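Local structure of hemoglobin-like protein (Methylacidiphilum infernorum, 4NK2) at residues Ile129-Arg134 against Arg173-Pro178; Trp161-Ser166 against Pro179-Tyr184. The protein binds heme b and, as a group II truncated hemoglobin, probably binds and carries oxygen. All blocks are in the same frame, centred on the assembly; numbering follows the deposited sequence.

Interaction 1. Residues Ile129-Arg134 against Arg173-Pro178; sequences IDEKAR and RTTLEP. With HEM (protoporphyrin IX containing Fe), chain C.
The N-terminal end of helix 131-147, whose first turns border the heme pocket, is tied here to the loop after helix 155-165. D130 is the N-cap: its OD1 accepts from A133 N at 2.9 Å, nearly along the C-O axis. E131, in the first turn, carries the contact. Its chain bends at chi2 (86°), and the carboxylate ends beside R173 and T174. T174 OG1 donates to E131 OE1 at 2.6 Å, from above the carboxylate plane. E131 OE2 takes two donors. T174 N reaches the syn lone pair of E131 OE2 at 2.8 Å, and R173 NH1 reaches the anti lone pair of E131 OE2 at 2.9 Å. The latter is a salt bridge with carboxylate and guanidinium planes 62° apart. R173 NH1 and NH2 also grip E177 O end-on, in the guanidinium plane, and R173 NE forms a salt bridge with D41. An alanine in place of E131 would remove the carboxylate that binds R173 and T174, and would probably loosen the loop here. D130 CB packs on T174 CG2 at 4.0 Å. On the heme side, I129 CD1 lies 3.7 Å from HEM C2B. The result is a capped helix start of the globin fold, with the heme packed on I129 and R134 and the loop bonded to E131.

Interaction 2. Residues Trp161-Ser166 against Pro179-Tyr184; sequences WIESFS and PRRVPY. With HEM (protoporphyrin IX containing Fe), chain C.
The indole of W161 has I162 CG2 and the vinyl carbon HEM CBC over one face, both offset toward the rim. The same HEM CBC meets the ring of F165 at its edge, 3.4 Å from F165 CD2. Both residues belong to the heme pocket of this truncated globin, on helix 155-165. Their rings also meet F49. The guanidinium of R181 has the carboxylate of E163 at its edge, and the two planes are nearly coplanar, 18° apart. This is a side-on bidentate salt bridge. R181 NH2 donates to E163 OE1 at 2.8 Å, almost straight at 168°. R181 NE donates to E163 OE2, also at 2.8 Å. Both oxygens use their syn lone pairs. The R181 chain folds at chi2 and chi3 to turn its NE edge to the helix. E163 leaves the helix with CG anti to the backbone N and bends at chi2 (-82°) to meet it. R134 NH2 makes a further salt bridge to E163 OE2, so two cations would probably stabilise the charged form of this buried acid. S164 CB touches R181 NH2, while S164 OG is bonded to E46 O. S166 OG donates to I162 O at 2.6 Å, a carbonyl that also accepts from S166 N. V182 CB packs on E163 CG at 4.0 Å. V182 N donates to E163 OE2 at 2.9 Å, from above the carboxylate plane.

How the interactions relate
The centres of the two interactions lie 13 Å apart. Their segments alternate along the chain: 129-134, 161-166, 173-178, 179-184. Helices 131-147 and 155-165 follow each other in sequence, and each carries most of one segment. A single continuous run, 173-184, supplies the other two, between helix 155-165 and helix 184-192. R134 joins the contacts directly. Its NH1 is probably hydrogen-bonded to R180 O (2.7 Å), and its NE to S166 OG (2.9 Å). P179 CD also packs on R173 NH1. Both interactions touch the heme through segments 129-134 and 161-166. The run 173-184 thus ties together two helices that line the heme pocket, while R173 and L176 also reach the second subunit.

Interaction 1. Residues Ile129-Arg134 against Arg173-Pro178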
ATOM      1  N   ILE A 129      -6.997   3.938  -1.766  1.00 30.09           N
ATOM      2  CA  ILE A 129      -7.575   4.011  -0.425  1.00 28.38           C
ATOM      3  C   ILE A 129      -6.445   4.047   0.583  1.00 27.51           C
ATOM      4  O   ILE A 129      -5.741   3.041   0.761  1.00 29.09           O
ATOM      5  CB  ILE A 129      -8.473   2.791  -0.135  1.00 23.85           C
ATOM      6  CG1 ILE A 129      -9.663   2.760  -1.112  1.00 26.59           C
ATOM      7  CG2 ILE A 129      -8.965   2.832   1.354  1.00 27.13           C
ATOM      8  CD1 ILE A 129     -10.444   1.437  -1.136  1.00 29.35           C
ATOM      9  N   ASP A 130      -6.243   5.179   1.237  1.00 28.29           N
ATOM     10  CA  ASP A 130      -5.251   5.278   2.293  1.00 29.78           C
ATOM     11  C   ASP A 130      -5.881   5.167   3.671  1.00 33.55           C
ATOM     12  O   ASP A 130      -7.067   4.950   3.776  1.00 30.56           O
ATOM     13  CB  ASP A 130      -4.411   6.547   2.162  1.00 36.53           C
ATOM     14  CG  ASP A 130      -5.214   7.810   2.319  1.00 41.18           C
ATOM     15  OD1 ASP A 130      -6.345   7.763   2.804  1.00 32.07           O
ATOM     16  OD2 ASP A 130      -4.693   8.868   1.958  1.00 35.85           O
ATOM     17  N   GLU A 131      -5.081   5.317   4.719  1.00 30.90           N
ATOM     18  CA  GLU A 131      -5.543   5.077   6.081  1.00 33.98           C
ATOM     19  C   GLU A 131      -6.666   6.035   6.453  1.00 35.90           C
ATOM     20  O   GLU A 131      -7.681   5.619   7.015  1.00 32.18           O
ATOM     21  CB  GLU A 131      -4.382   5.183   7.073  1.00 32.22           C
ATOM     22  CG  GLU A 131      -3.216   4.255   6.756  1.00 35.55           C
ATOM     23  CD  GLU A 131      -2.232   4.879   5.772  1.00 38.70           C
ATOM     24  OE1 GLU A 131      -2.549   5.935   5.169  1.00 35.02           O
ATOM     25  OE2 GLU A 131      -1.127   4.314   5.612  1.00 38.38           O
ATOM     26  N   LYS A 132      -6.509   7.301   6.094  1.00 31.79           N
ATOM     27  CA  LYS A 132      -7.499   8.329   6.373  1.00 36.38           C
ATOM     28  C   LYS A 132      -8.820   8.098   5.648  1.00 38.28           C
ATOM     29  O   LYS A 132      -9.875   8.319   6.210  1.00 34.52           O
ATOM     30  CB  LYS A 132      -6.949   9.700   6.018  1.00 37.65           C
ATOM     31  CG  LYS A 132      -7.844  10.846   6.382  1.00 39.68           C
ATOM     32  CD  LYS A 132      -7.971  10.986   7.871  1.00 42.46           C
ATOM     33  CE  LYS A 132      -8.434  12.372   8.263  1.00 57.16           C
ATOM     34  NZ  LYS A 132      -8.837  12.451   9.688  1.00 56.19           N
ATOM     35  N   ALA A 133      -8.748   7.667   4.399  1.00 29.57           N
ATOM     36  CA  ALA A 133      -9.941   7.288   3.637  1.00 29.39           C
ATOM     37  C   ALA A 133     -10.770   6.231   4.367  1.00 31.67           C
ATOM     38  O   ALA A 133     -12.003   6.316   4.414  1.00 28.20           O
ATOM     39  CB  ALA A 133      -9.545   6.782   2.270  1.00 35.09           C
ATOM     40  N   ARG A 134     -10.105   5.218   4.913  1.00 31.80           N
ATOM     41  CA  ARG A 134     -10.821   4.205   5.686  1.00 30.61           C
ATOM     42  C   ARG A 134     -11.463   4.812   6.927  1.00 32.78           C
ATOM     43  O   ARG A 134     -12.602   4.469   7.266  1.00 30.02           O
ATOM     44  CB  ARG A 134      -9.902   3.049   6.103  1.00 29.25           C
ATOM     45  CG  ARG A 134     -10.457   2.286   7.317  1.00 29.77           C
ATOM     46  CD  ARG A 134      -9.616   1.062   7.684  1.00 31.88           C
ATOM     47  NE  ARG A 134     -10.129   0.401   8.880  1.00 28.45           N
ATOM     48  CZ  ARG A 134      -9.734   0.670  10.125  1.00 33.75           C
ATOM     49  NH1 ARG A 134      -8.790   1.578  10.352  1.00 28.64           N
ATOM     50  NH2 ARG A 134     -10.275   0.015  11.147  1.00 29.52           N
ATOM     51  N   ARG A 173      -0.359   3.240   1.451  1.00 33.12           N
ATOM     52  CA  ARG A 173       0.174   3.485   2.794  1.00 30.61           C
ATOM     53  C   ARG A 173       0.856   4.851   2.828  1.00 40.70           C
ATOM     54  O   ARG A 173       1.501   5.250   1.852  1.00 34.80           O
ATOM     55  CB  ARG A 173       1.130   2.365   3.202  1.00 29.30           C
ATOM     56  CG  ARG A 173       0.418   1.074   3.533  1.00 34.04           C
ATOM     57  CD  ARG A 173      -0.286   1.221   4.894  1.00 33.54           C
ATOM     58  NE  ARG A 173       0.613   0.867   5.993  1.00 36.75           N
ATOM     59  CZ  ARG A 173       0.522   1.352   7.229  1.00 40.02           C
ATOM     60  NH1 ARG A 173      -0.413   2.248   7.536  1.00 32.86           N
ATOM     61  NH2 ARG A 173       1.381   0.951   8.155  1.00 38.08           N
ATOM     62  N   THR A 174       0.681   5.580   3.932  1.00 38.21           N
ATOM     63  CA  THR A 174       1.198   6.948   4.028  1.00 39.08           C
ATOM     64  C   THR A 174       1.860   7.185   5.371  1.00 38.66           C
ATOM     65  O   THR A 174       2.289   8.310   5.658  1.00 38.28           O
ATOM     66  CB  THR A 174       0.085   8.011   3.872  1.00 39.50           C
ATOM     67  OG1 THR A 174      -0.820   7.916   4.985  1.00 39.74           O
ATOM     68  CG2 THR A 174      -0.671   7.822   2.564  1.00 36.08           C
ATOM     69  N   THR A 175       1.912   6.131   6.191  1.00 38.37           N
ATOM     70  CA  THR A 175       2.559   6.176   7.504  1.00 34.57           C
ATOM     71  C   THR A 175       3.109   4.800   7.873  1.00 36.75           C
ATOM     72  O   THR A 175       2.636   3.783   7.349  1.00 37.57           O
ATOM     73  CB  THR A 175       1.583   6.617   8.630  1.00 42.59           C
ATOM     74  OG1 THR A 175       2.178   6.344   9.908  1.00 38.39           O
ATOM     75  CG2 THR A 175       0.255   5.832   8.555  1.00 41.23           C
ATOM     76  N   LEU A 176       4.055   4.764   8.796  1.00 32.67           N
ATOM     77  CA  LEU A 176       4.569   3.522   9.329  1.00 32.78           C
ATOM     78  C   LEU A 176       3.645   2.938  10.390  1.00 39.94           C
ATOM     79  O   LEU A 176       3.716   1.763  10.683  1.00 39.21           O
ATOM     80  CB  LEU A 176       5.936   3.748   9.955  1.00 38.37           C
ATOM     81  CG  LEU A 176       7.240   3.634   9.169  1.00 47.64           C
ATOM     82  CD1 LEU A 176       7.084   3.340   7.707  1.00 39.51           C
ATOM     83  CD2 LEU A 176       8.087   4.841   9.396  1.00 42.12           C
ATOM     84  N   GLU A 177       2.785   3.757  10.979  1.00 39.07           N
ATOM     85  CA  GLU A 177       1.854   3.294  12.005  1.00 41.19           C
ATOM     86  C   GLU A 177       0.827   2.341  11.436  1.00 39.49           C
ATOM     87  O   GLU A 177       0.477   2.456  10.289  0.88 39.01           O
ATOM     88  CB  GLU A 177       1.116   4.474  12.608  1.00 38.18           C
ATOM     89  CG  GLU A 177       2.004   5.574  13.074  0.78 43.90           C
ATOM     90  CD  GLU A 177       2.535   5.332  14.462  0.39 44.95           C
ATOM     91  OE1 GLU A 177       2.569   6.299  15.251  0.20 46.89           O
ATOM     92  OE2 GLU A 177       2.907   4.186  14.775  0.63 44.92           O
ATOM     93  N   PRO A 178       0.320   1.416  12.238  1.00 42.09           N
ATOM     94  CA  PRO A 178      -0.738   0.527  11.726  1.00 44.59           C
ATOM     95  C   PRO A 178      -2.088   1.247  11.650  1.00 39.83           C
ATOM     96  O   PRO A 178      -2.287   2.219  12.381  1.00 38.72           O
ATOM     97  CB  PRO A 178      -0.796  -0.590  12.770  1.00 41.81           C
ATOM     98  CG  PRO A 178      -0.323   0.066  14.044  1.00 47.30           C
ATOM     99  CD  PRO A 178       0.726   1.074  13.614  1.00 40.68           C
TER
HETATM  100  CHA HEM C 700     -16.971  -0.457  -4.420  1.00 33.61           C
HETATM  101  CHB HEM C 700     -14.776   2.924  -1.748  1.00 31.63           C
HETATM  102  CHC HEM C 700     -14.402  -0.267   1.922  1.00 29.15           C
HETATM  103  CHD HEM C 700     -18.063  -2.673  -0.220  1.00 31.96           C
HETATM  104  C1A HEM C 700     -16.335   0.710  -4.078  1.00 35.75           C
HETATM  105  C2A HEM C 700     -15.970   1.809  -4.970  1.00 31.36           C
HETATM  106  C3A HEM C 700     -15.361   2.739  -4.205  1.00 34.76           C
HETATM  107  C4A HEM C 700     -15.318   2.261  -2.830  1.00 33.80           C
HETATM  108  CMA HEM C 700     -14.796   4.108  -4.647  1.00 33.45           C
HETATM  109  CAA HEM C 700     -16.237   1.863  -6.503  1.00 36.72           C
HETATM  110  CBA HEM C 700     -14.951   1.383  -7.208  1.00 39.48           C
HETATM  111  CGA HEM C 700     -15.001   1.314  -8.732  1.00 43.92           C
HETATM  112  O1A HEM C 700     -14.025   1.772  -9.392  1.00 45.26           O
HETATM  113  O2A HEM C 700     -15.989   0.798  -9.322  1.00 46.75           O
HETATM  114  C1B HEM C 700     -14.381   2.353  -0.549  1.00 33.86           C
HETATM  115  C2B HEM C 700     -13.482   2.924   0.442  1.00 31.07           C
HETATM  116  C3B HEM C 700     -13.377   2.045   1.456  1.00 32.51           C
HETATM  117  C4B HEM C 700     -14.204   0.881   1.158  1.00 31.77           C
HETATM  118  CMB HEM C 700     -12.784   4.298   0.373  1.00 28.24           C
HETATM  119  CAB HEM C 700     -12.514   2.265   2.713  1.00 29.08           C
HETATM  120  CBB HEM C 700     -12.230   1.227   3.509  1.00 32.62           C
HETATM  121  C1C HEM C 700     -15.407  -1.192   1.700  1.00 27.99           C
HETATM  122  C2C HEM C 700     -15.842  -2.267   2.581  1.00 30.36           C
HETATM  123  C3C HEM C 700     -16.846  -2.929   1.974  1.00 32.92           C
HETATM  124  C4C HEM C 700     -17.098  -2.295   0.694  1.00 31.62           C
HETATM  125  CMC HEM C 700     -15.227  -2.597   3.959  1.00 27.09           C
HETATM  126  CAC HEM C 700     -17.653  -4.138   2.504  1.00 35.17           C
HETATM  127  CBC HEM C 700     -17.689  -4.438   3.810  1.00 38.77           C
HETATM  128  C1D HEM C 700     -18.042  -2.413  -1.571  1.00 30.51           C
HETATM  129  C2D HEM C 700     -18.718  -3.176  -2.610  1.00 29.49           C
HETATM  130  C3D HEM C 700     -18.378  -2.465  -3.911  1.00 33.40           C
HETATM  131  C4D HEM C 700     -17.525  -1.358  -3.541  1.00 33.42           C
HETATM  132  CMD HEM C 700     -19.618  -4.428  -2.465  1.00 29.08           C
HETATM  133  CAD HEM C 700     -18.826  -2.878  -5.330  1.00 33.14           C
HETATM  134  CBD HEM C 700     -17.860  -3.970  -5.799  1.00 31.59           C
HETATM  135  CGD HEM C 700     -18.284  -4.383  -7.191  1.00 36.24           C
HETATM  136  O1D HEM C 700     -18.076  -3.585  -8.136  1.00 37.48           O
HETATM  137  O2D HEM C 700     -18.841  -5.502  -7.347  1.00 33.73           O
HETATM  138  NA  HEM C 700     -15.927   1.023  -2.796  1.00 31.18           N
HETATM  139  NB  HEM C 700     -14.792   1.120  -0.066  1.00 27.97           N
HETATM  140  NC  HEM C 700     -16.209  -1.251   0.568  1.00 31.53           N
HETATM  141  ND  HEM C 700     -17.358  -1.363  -2.161  1.00 31.06           N
HETATM  142 FE   HEM C 700     -15.996  -0.173  -1.120  1.00 30.91          FE

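Interaction 2. Residues Trp161-Ser166 against Pro179-Tyr184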
ATOM      1  N   TRP A 161     -17.586  -6.119  12.143  1.00 28.42           N
ATOM      2  CA  TRP A 161     -17.341  -6.627  10.791  1.00 31.16           C
ATOM      3  C   TRP A 161     -16.712  -5.564   9.894  1.00 32.88           C
ATOM      4  O   TRP A 161     -15.633  -5.774   9.335  1.00 30.84           O
ATOM      5  CB  TRP A 161     -18.626  -7.159  10.151  1.00 30.22           C
ATOM      6  CG  TRP A 161     -18.441  -7.530   8.692  1.00 30.73           C
ATOM      7  CD1 TRP A 161     -17.439  -8.299   8.159  1.00 32.75           C
ATOM      8  CD2 TRP A 161     -19.285  -7.152   7.592  1.00 29.32           C
ATOM      9  NE1 TRP A 161     -17.612  -8.417   6.790  1.00 28.54           N
ATOM     10  CE2 TRP A 161     -18.734  -7.720   6.422  1.00 30.45           C
ATOM     11  CE3 TRP A 161     -20.453  -6.387   7.488  1.00 27.89           C
ATOM     12  CZ2 TRP A 161     -19.314  -7.547   5.161  1.00 32.91           C
ATOM     13  CZ3 TRP A 161     -21.026  -6.214   6.244  1.00 29.99           C
ATOM     14  CH2 TRP A 161     -20.455  -6.798   5.090  1.00 33.38           C
ATOM     15  N   ILE A 162     -17.363  -4.417   9.741  1.00 29.03           N
ATOM     16  CA  ILE A 162     -16.793  -3.418   8.822  1.00 29.91           C
ATOM     17  C   ILE A 162     -15.512  -2.765   9.357  1.00 30.97           C
ATOM     18  O   ILE A 162     -14.632  -2.401   8.572  1.00 29.70           O
ATOM     19  CB  ILE A 162     -17.812  -2.321   8.410  1.00 30.32           C
ATOM     20  CG1 ILE A 162     -18.353  -1.582   9.642  1.00 27.77           C
ATOM     21  CG2 ILE A 162     -18.947  -2.931   7.617  1.00 27.54           C
ATOM     22  CD1 ILE A 162     -19.182  -0.341   9.299  1.00 27.23           C
ATOM     23  N   GLU A 163     -15.420  -2.572  10.671  1.00 28.40           N
ATOM     24  CA  GLU A 163     -14.215  -1.968  11.258  1.00 30.68           C
ATOM     25  C   GLU A 163     -12.987  -2.797  10.943  1.00 32.16           C
ATOM     26  O   GLU A 163     -11.914  -2.253  10.674  1.00 32.39           O
ATOM     27  CB  GLU A 163     -14.332  -1.829  12.786  1.00 32.07           C
ATOM     28  CG  GLU A 163     -13.161  -1.067  13.424  1.00 31.30           C
ATOM     29  CD  GLU A 163     -11.918  -1.931  13.674  1.00 33.99           C
ATOM     30  OE1 GLU A 163     -12.022  -3.189  13.700  1.00 29.62           O
ATOM     31  OE2 GLU A 163     -10.825  -1.340  13.884  1.00 33.45           O
ATOM     32  N   SER A 164     -13.124  -4.119  10.988  1.00 26.66           N
ATOM     33  CA  SER A 164     -11.971  -4.964  10.693  1.00 32.32           C
ATOM     34  C   SER A 164     -11.817  -5.236   9.202  1.00 33.24           C
ATOM     35  O   SER A 164     -10.707  -5.182   8.681  1.00 33.82           O
ATOM     36  CB  SER A 164     -12.023  -6.281  11.468  1.00 34.46           C
ATOM     37  OG  SER A 164     -10.913  -7.084  11.100  1.00 36.76           O
ATOM     38  N   PHE A 165     -12.922  -5.535   8.521  1.00 29.76           N
ATOM     39  CA  PHE A 165     -12.857  -5.896   7.106  1.00 31.83           C
ATOM     40  C   PHE A 165     -12.300  -4.730   6.300  1.00 29.87           C
ATOM     41  O   PHE A 165     -11.571  -4.925   5.322  1.00 30.06           O
ATOM     42  CB  PHE A 165     -14.250  -6.263   6.585  1.00 29.34           C
ATOM     43  CG  PHE A 165     -14.242  -6.963   5.245  1.00 38.09           C
ATOM     44  CD1 PHE A 165     -13.176  -7.769   4.866  1.00 34.83           C
ATOM     45  CD2 PHE A 165     -15.313  -6.828   4.373  1.00 38.23           C
ATOM     46  CE1 PHE A 165     -13.182  -8.427   3.635  1.00 36.49           C
ATOM     47  CE2 PHE A 165     -15.319  -7.478   3.135  1.00 40.64           C
ATOM     48  CZ  PHE A 165     -14.253  -8.272   2.770  1.00 32.75           C
ATOM     49  N   SER A 166     -12.644  -3.510   6.710  1.00 30.09           N
ATOM     50  CA  SER A 166     -12.202  -2.314   5.995  1.00 30.13           C
ATOM     51  C   SER A 166     -10.679  -2.184   5.991  1.00 33.19           C
ATOM     52  O   SER A 166     -10.100  -1.562   5.094  1.00 29.91           O
ATOM     53  CB  SER A 166     -12.849  -1.049   6.577  1.00 31.59           C
ATOM     54  OG  SER A 166     -12.569  -0.880   7.967  1.00 27.07           O
ATOM     55  N   PRO A 179      -2.981   0.805  10.748  1.00 38.68           N
ATOM     56  CA  PRO A 179      -4.318   1.399  10.658  1.00 36.20           C
ATOM     57  C   PRO A 179      -4.986   1.403  12.025  1.00 35.85           C
ATOM     58  O   PRO A 179      -4.823   0.464  12.816  1.00 34.21           O
ATOM     59  CB  PRO A 179      -5.053   0.451   9.706  1.00 34.14           C
ATOM     60  CG  PRO A 179      -3.948  -0.035   8.786  1.00 43.21           C
ATOM     61  CD  PRO A 179      -2.756  -0.212   9.700  1.00 42.93           C
ATOM     62  N   ARG A 180      -5.716   2.472  12.301  1.00 31.88           N
ATOM     63  CA  ARG A 180      -6.337   2.677  13.609  1.00 38.06           C
ATOM     64  C   ARG A 180      -7.426   1.646  13.884  1.00 35.64           C
ATOM     65  O   ARG A 180      -8.256   1.374  13.018  1.00 34.68           O
ATOM     66  CB  ARG A 180      -6.943   4.078  13.630  1.00 35.41           C
ATOM     67  CG  ARG A 180      -7.774   4.446  14.839  1.00 49.53           C
ATOM     68  CD  ARG A 180      -8.604   5.656  14.463  1.00 50.16           C
ATOM     69  NE  ARG A 180      -9.309   6.245  15.593  1.00 59.57           N
ATOM     70  CZ  ARG A 180     -10.081   7.321  15.491  1.00 61.55           C
ATOM     71  NH1 ARG A 180     -10.239   7.909  14.312  1.00 60.48           N
ATOM     72  NH2 ARG A 180     -10.696   7.809  16.563  1.00 64.50           N
ATOM     73  N   ARG A 181      -7.431   1.072  15.085  1.00 38.81           N
ATOM     74  CA  ARG A 181      -8.540   0.206  15.481  1.00 34.09           C
ATOM     75  C   ARG A 181      -9.620   1.052  16.155  1.00 38.52           C
ATOM     76  O   ARG A 181      -9.314   1.953  16.947  1.00 37.73           O
ATOM     77  CB  ARG A 181      -8.063  -0.898  16.430  1.00 37.08           C
ATOM     78  CG  ARG A 181      -7.024  -1.847  15.830  1.00 37.57           C
ATOM     79  CD  ARG A 181      -7.406  -2.272  14.415  1.00 33.63           C
ATOM     80  NE  ARG A 181      -8.682  -3.002  14.350  1.00 35.02           N
ATOM     81  CZ  ARG A 181      -8.834  -4.264  14.745  1.00 34.40           C
ATOM     82  NH1 ARG A 181      -7.801  -4.916  15.265  1.00 39.50           N
ATOM     83  NH2 ARG A 181     -10.013  -4.869  14.639  1.00 35.86           N
ATOM     84  N   VAL A 182     -10.882   0.782  15.830  1.00 43.02           N
ATOM     85  CA  VAL A 182     -11.997   1.462  16.477  1.00 37.56           C
ATOM     86  C   VAL A 182     -12.919   0.417  17.103  1.00 35.10           C
ATOM     87  O   VAL A 182     -13.873  -0.026  16.475  1.00 37.22           O
ATOM     88  CB  VAL A 182     -12.788   2.334  15.479  1.00 37.94           C
ATOM     89  CG1 VAL A 182     -13.866   3.145  16.205  1.00 41.34           C
ATOM     90  CG2 VAL A 182     -11.848   3.270  14.729  1.00 39.56           C
ATOM     91  N   PRO A 183     -12.618  -0.006  18.339  1.00 36.31           N
ATOM     92  CA  PRO A 183     -13.475  -1.017  18.966  1.00 41.32           C
ATOM     93  C   PRO A 183     -14.835  -0.419  19.308  1.00 37.65           C
ATOM     94  O   PRO A 183     -14.943   0.798  19.522  1.00 34.26           O
ATOM     95  CB  PRO A 183     -12.719  -1.377  20.250  1.00 40.88           C
ATOM     96  CG  PRO A 183     -11.894  -0.151  20.554  1.00 40.50           C
ATOM     97  CD  PRO A 183     -11.498   0.401  19.210  1.00 37.77           C
ATOM     98  N   TYR A 184     -15.857  -1.264  19.349  1.00 34.37           N
ATOM     99  CA  TYR A 184     -17.215  -0.791  19.577  1.00 38.57           C
ATOM    100  C   TYR A 184     -17.303   0.026  20.861  1.00 36.62           C
ATOM    101  O   TYR A 184     -18.094   0.962  20.959  1.00 36.30           O
ATOM    102  CB  TYR A 184     -18.163  -1.984  19.633  1.00 37.35           C
ATOM    103  CG  TYR A 184     -19.618  -1.606  19.713  1.00 38.60           C
ATOM    104  CD1 TYR A 184     -20.265  -1.040  18.623  1.00 33.53           C
ATOM    105  CD2 TYR A 184     -20.348  -1.825  20.879  1.00 39.82           C
ATOM    106  CE1 TYR A 184     -21.602  -0.701  18.684  1.00 32.95           C
ATOM    107  CE2 TYR A 184     -21.678  -1.492  20.955  1.00 35.94           C
ATOM    108  CZ  TYR A 184     -22.302  -0.935  19.862  1.00 37.23           C
ATOM    109  OH  TYR A 184     -23.633  -0.602  19.952  1.00 34.82           O
TER
HETATM  110  CHA HEM C 700     -16.971  -0.457  -4.420  1.00 33.61           C
HETATM  111  CHB HEM C 700     -14.776   2.924  -1.748  1.00 31.63           C
HETATM  112  CHC HEM C 700     -14.402  -0.267   1.922  1.00 29.15           C
HETATM  113  CHD HEM C 700     -18.063  -2.673  -0.220  1.00 31.96           C
HETATM  114  C1A HEM C 700     -16.335   0.710  -4.078  1.00 35.75           C
HETATM  115  C2A HEM C 700     -15.970   1.809  -4.970  1.00 31.36           C
HETATM  116  C3A HEM C 700     -15.361   2.739  -4.205  1.00 34.76           C
HETATM  117  C4A HEM C 700     -15.318   2.261  -2.830  1.00 33.80           C
HETATM  118  CMA HEM C 700     -14.796   4.108  -4.647  1.00 33.45           C
HETATM  119  CAA HEM C 700     -16.237   1.863  -6.503  1.00 36.72           C
HETATM  120  CBA HEM C 700     -14.951   1.383  -7.208  1.00 39.48           C
HETATM  121  CGA HEM C 700     -15.001   1.314  -8.732  1.00 43.92           C
HETATM  122  O1A HEM C 700     -14.025   1.772  -9.392  1.00 45.26           O
HETATM  123  O2A HEM C 700     -15.989   0.798  -9.322  1.00 46.75           O
HETATM  124  C1B HEM C 700     -14.381   2.353  -0.549  1.00 33.86           C
HETATM  125  C2B HEM C 700     -13.482   2.924   0.442  1.00 31.07           C
HETATM  126  C3B HEM C 700     -13.377   2.045   1.456  1.00 32.51           C
HETATM  127  C4B HEM C 700     -14.204   0.881   1.158  1.00 31.77           C
HETATM  128  CMB HEM C 700     -12.784   4.298   0.373  1.00 28.24           C
HETATM  129  CAB HEM C 700     -12.514   2.265   2.713  1.00 29.08           C
HETATM  130  CBB HEM C 700     -12.230   1.227   3.509  1.00 32.62           C
HETATM  131  C1C HEM C 700     -15.407  -1.192   1.700  1.00 27.99           C
HETATM  132  C2C HEM C 700     -15.842  -2.267   2.581  1.00 30.36           C
HETATM  133  C3C HEM C 700     -16.846  -2.929   1.974  1.00 32.92           C
HETATM  134  C4C HEM C 700     -17.098  -2.295   0.694  1.00 31.62           C
HETATM  135  CMC HEM C 700     -15.227  -2.597   3.959  1.00 27.09           C
HETATM  136  CAC HEM C 700     -17.653  -4.138   2.504  1.00 35.17           C
HETATM  137  CBC HEM C 700     -17.689  -4.438   3.810  1.00 38.77           C
HETATM  138  C1D HEM C 700     -18.042  -2.413  -1.571  1.00 30.51           C
HETATM  139  C2D HEM C 700     -18.718  -3.176  -2.610  1.00 29.49           C
HETATM  140  C3D HEM C 700     -18.378  -2.465  -3.911  1.00 33.40           C
HETATM  141  C4D HEM C 700     -17.525  -1.358  -3.541  1.00 33.42           C
HETATM  142  CMD HEM C 700     -19.618  -4.428  -2.465  1.00 29.08           C
HETATM  143  CAD HEM C 700     -18.826  -2.878  -5.330  1.00 33.14           C
HETATM  144  CBD HEM C 700     -17.860  -3.970  -5.799  1.00 31.59           C
HETATM  145  CGD HEM C 700     -18.284  -4.383  -7.191  1.00 36.24           C
HETATM  146  O1D HEM C 700     -18.076  -3.585  -8.136  1.00 37.48           O
HETATM  147  O2D HEM C 700     -18.841  -5.502  -7.347  1.00 33.73           O
HETATM  148  NA  HEM C 700     -15.927   1.023  -2.796  1.00 31.18           N
HETATM  149  NB  HEM C 700     -14.792   1.120  -0.066  1.00 27.97           N
HETATM  150  NC  HEM C 700     -16.209  -1.251   0.568  1.00 31.53           N
HETATM  151  ND  HEM C 700     -17.358  -1.363  -2.161  1.00 31.06           N
HETATM  152 FE   HEM C 700     -15.996  -0.173  -1.120  1.00 30.91          FE